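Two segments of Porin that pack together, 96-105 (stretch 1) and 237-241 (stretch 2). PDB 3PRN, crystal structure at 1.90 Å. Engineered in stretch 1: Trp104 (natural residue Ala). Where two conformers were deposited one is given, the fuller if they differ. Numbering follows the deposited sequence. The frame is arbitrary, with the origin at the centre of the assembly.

Stretch 1, residues 96-105: YDSEMGYEWS
Stretch 2 (237-241) VRAYV

A loop folded on itself rests against a strand, with side chains and water joining them and no direct hydrogen bond crossing. Stretch 2 is extended throughout (Arg238 phi/psi -129/152, Tyr240 -159/160), part of a strand that runs on at both ends. Stretch 1 has no regular structure but two type I turns: Tyr96 to Glu99, closed by Glu99 N to Tyr96 O at 3.1 Å, and Gly101 to Trp104, closed by Trp104 N to Gly101 O at 3.2 Å. Met100 and Ser105 bracket the second turn, pairing N to O in both directions at 3.1 Å. The chains run in opposite senses: Ser98 CA lies 6.2 Å from Tyr240 CA, and Met100 CA 6.9 Å from Arg238 CA.

Arg238, Met100 and Tyr240 cover the most surface, and their CA-to-CB bonds all point toward the partner stretch. Met100, buried at phi/psi -157/171 with chi p, t, p, lays its methyl against residues 238 to 240: CE is 3.5 Å from Arg238 O, 3.8 Å from Ala239 CA and 3.6 Å from Tyr240 CD2. Tyr240 (chi1 p, chi2 90°) receives it at the ring edge, apolar against apolar; Met100 SD lies 5.2 Å from the Tyr240 ring centroid, 75° off its normal. Ser98 CB is 3.9 Å from Tyr240 CB.

Arg238 extends as m, t, t with chi4 -79°, its CD 3.6 Å from Glu99 O. The edge of the engineered Trp104 (chi1 m, chi2 107°) lies over one guanidinium face, CZ3 to Arg238 NE 4.0 Å. Arg238 NH1 reaches Asp97 O, 4.4 Å away, through water: water 1 accepts from Arg238 NH1 at 3.0 Å and lies 2.9 Å from Asp97 O; water 2 accepts a weak 3.1 Å bond from Arg238 NH1 and donates to Asp97 O at 3.2 Å. Water 3 sits between the backbones, 2.9 Å from Ser98 O and 3.0 Å from Ala239 O.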

# COMPACT_ATOMS: atom_id res chain seq x y z
N TYR A 96 -22.20 -12.58 16.36
CA TYR A 96 -22.46 -12.37 14.95
C TYR A 96 -22.94 -13.62 14.25
O TYR A 96 -23.04 -13.65 13.00
CB TYR A 96 -21.14 -11.90 14.23
CG TYR A 96 -20.70 -10.52 14.72
CD1 TYR A 96 -21.56 -9.44 14.59
CD2 TYR A 96 -19.43 -10.33 15.27
CE1 TYR A 96 -21.20 -8.15 14.99
CE2 TYR A 96 -19.06 -9.08 15.75
CZ TYR A 96 -19.94 -7.99 15.56
OH TYR A 96 -19.56 -6.78 16.01
N ASP A 97 -23.27 -14.69 14.97
CA ASP A 97 -23.63 -15.96 14.33
C ASP A 97 -24.94 -16.04 13.64
O ASP A 97 -25.18 -17.06 12.96
CB ASP A 97 -23.53 -17.12 15.33
CG ASP A 97 -22.10 -17.45 15.69
OD1 ASP A 97 -21.14 -16.87 15.19
OD2 ASP A 97 -21.86 -18.33 16.53
N SER A 98 -25.74 -14.95 13.59
CA SER A 98 -26.93 -15.01 12.74
C SER A 98 -26.63 -14.49 11.33
O SER A 98 -27.47 -14.64 10.42
CB SER A 98 -28.09 -14.21 13.37
OG SER A 98 -27.90 -12.82 13.24
N GLU A 99 -25.41 -13.96 11.09
CA GLU A 99 -25.08 -13.43 9.75
C GLU A 99 -25.20 -14.46 8.65
O GLU A 99 -25.02 -15.66 8.84
CB GLU A 99 -23.68 -12.77 9.77
CG GLU A 99 -23.71 -11.46 10.58
CD GLU A 99 -22.32 -10.87 10.79
OE1 GLU A 99 -21.32 -11.58 10.51
OE2 GLU A 99 -22.21 -9.69 11.23
N MET A 100 -25.49 -14.01 7.44
CA MET A 100 -25.67 -14.84 6.28
C MET A 100 -25.44 -14.08 4.96
O MET A 100 -25.28 -12.85 5.01
CB MET A 100 -27.12 -15.38 6.27
CG MET A 100 -28.13 -14.25 6.57
SD MET A 100 -29.84 -14.79 6.19
CE MET A 100 -30.10 -15.94 7.52
N GLY A 101 -25.41 -14.81 3.87
CA GLY A 101 -25.19 -14.21 2.56
C GLY A 101 -23.66 -14.02 2.35
O GLY A 101 -22.86 -14.15 3.31
N TYR A 102 -23.27 -13.66 1.13
CA TYR A 102 -21.83 -13.53 0.86
C TYR A 102 -21.22 -12.31 1.51
O TYR A 102 -19.97 -12.23 1.58
CB TYR A 102 -21.57 -13.57 -0.64
CG TYR A 102 -21.61 -12.30 -1.44
CD1 TYR A 102 -22.80 -11.73 -1.81
CD2 TYR A 102 -20.41 -11.64 -1.81
CE1 TYR A 102 -22.84 -10.59 -2.59
CE2 TYR A 102 -20.44 -10.47 -2.55
CZ TYR A 102 -21.66 -9.98 -2.97
OH TYR A 102 -21.76 -8.86 -3.69
N GLU A 103 -22.01 -11.42 2.10
CA GLU A 103 -21.40 -10.28 2.80
C GLU A 103 -21.55 -10.42 4.30
O GLU A 103 -21.27 -9.41 4.97
CB GLU A 103 -22.00 -8.96 2.32
CG GLU A 103 -21.78 -8.80 0.82
CD GLU A 103 -22.64 -7.65 0.28
OE1 GLU A 103 -23.90 -7.74 0.37
OE2 GLU A 103 -22.02 -6.70 -0.19
N TRP A 104 -21.92 -11.56 4.86
CA TRP A 104 -22.07 -11.80 6.28
C TRP A 104 -22.83 -10.65 6.95
O TRP A 104 -22.32 -9.95 7.82
CB TRP A 104 -20.71 -11.97 7.11
CG TRP A 104 -20.19 -13.13 6.28
CD1 TRP A 104 -19.19 -13.13 5.40
CD2 TRP A 104 -20.80 -14.42 6.29
NE1 TRP A 104 -19.19 -14.42 4.77
CE2 TRP A 104 -20.16 -15.16 5.30
CE3 TRP A 104 -21.84 -15.01 7.03
CZ2 TRP A 104 -20.53 -16.47 4.98
CZ3 TRP A 104 -22.19 -16.34 6.71
CH2 TRP A 104 -21.57 -17.04 5.72
N SER A 105 -24.08 -10.47 6.55
CA SER A 105 -24.92 -9.41 7.13
C SER A 105 -26.17 -10.02 7.79
O SER A 105 -26.63 -11.14 7.50
CB SER A 105 -25.36 -8.42 6.05
OG SER A 105 -26.20 -9.08 5.12
N VAL A 237 -27.87 -24.24 5.60
CA VAL A 237 -29.06 -23.38 5.48
C VAL A 237 -29.12 -22.57 6.76
O VAL A 237 -28.86 -23.09 7.84
CB VAL A 237 -30.28 -24.20 5.12
CG1 VAL A 237 -30.83 -25.01 6.27
CG2 VAL A 237 -31.34 -23.28 4.50
N ARG A 238 -29.40 -21.25 6.67
CA ARG A 238 -29.43 -20.39 7.85
C ARG A 238 -30.72 -19.57 7.93
O ARG A 238 -31.27 -19.20 6.90
CB ARG A 238 -28.30 -19.30 7.68
CG ARG A 238 -26.92 -19.92 7.66
CD ARG A 238 -25.83 -18.86 7.45
NE ARG A 238 -24.52 -19.47 7.34
CZ ARG A 238 -23.80 -19.91 8.36
NH1 ARG A 238 -24.23 -19.80 9.60
NH2 ARG A 238 -22.61 -20.46 8.16
N ALA A 239 -31.13 -19.23 9.15
CA ALA A 239 -32.32 -18.40 9.33
C ALA A 239 -32.21 -17.60 10.61
O ALA A 239 -31.50 -18.00 11.52
CB ALA A 239 -33.58 -19.28 9.41
N TYR A 240 -32.95 -16.52 10.77
CA TYR A 240 -33.02 -15.77 12.00
C TYR A 240 -34.31 -14.93 12.04
O TYR A 240 -34.85 -14.65 10.96
CB TYR A 240 -31.83 -14.80 12.26
CG TYR A 240 -31.77 -13.63 11.29
CD1 TYR A 240 -32.45 -12.44 11.63
CD2 TYR A 240 -31.03 -13.66 10.12
CE1 TYR A 240 -32.41 -11.34 10.79
CE2 TYR A 240 -30.99 -12.53 9.28
CZ TYR A 240 -31.67 -11.39 9.61
OH TYR A 240 -31.69 -10.25 8.82
N VAL A 241 -34.69 -14.53 13.24
CA VAL A 241 -35.79 -13.62 13.41
C VAL A 241 -35.25 -12.65 14.48
O VAL A 241 -34.52 -13.16 15.35
CB VAL A 241 -37.06 -14.30 13.98
CG1 VAL A 241 -38.22 -13.32 14.04
CG2 VAL A 241 -37.41 -15.53 13.14
O HOH W 1 -26.60 -18.92 11.26
O HOH W 2 -22.90 -19.17 12.28
O HOH W 3 -28.73 -17.18 10.85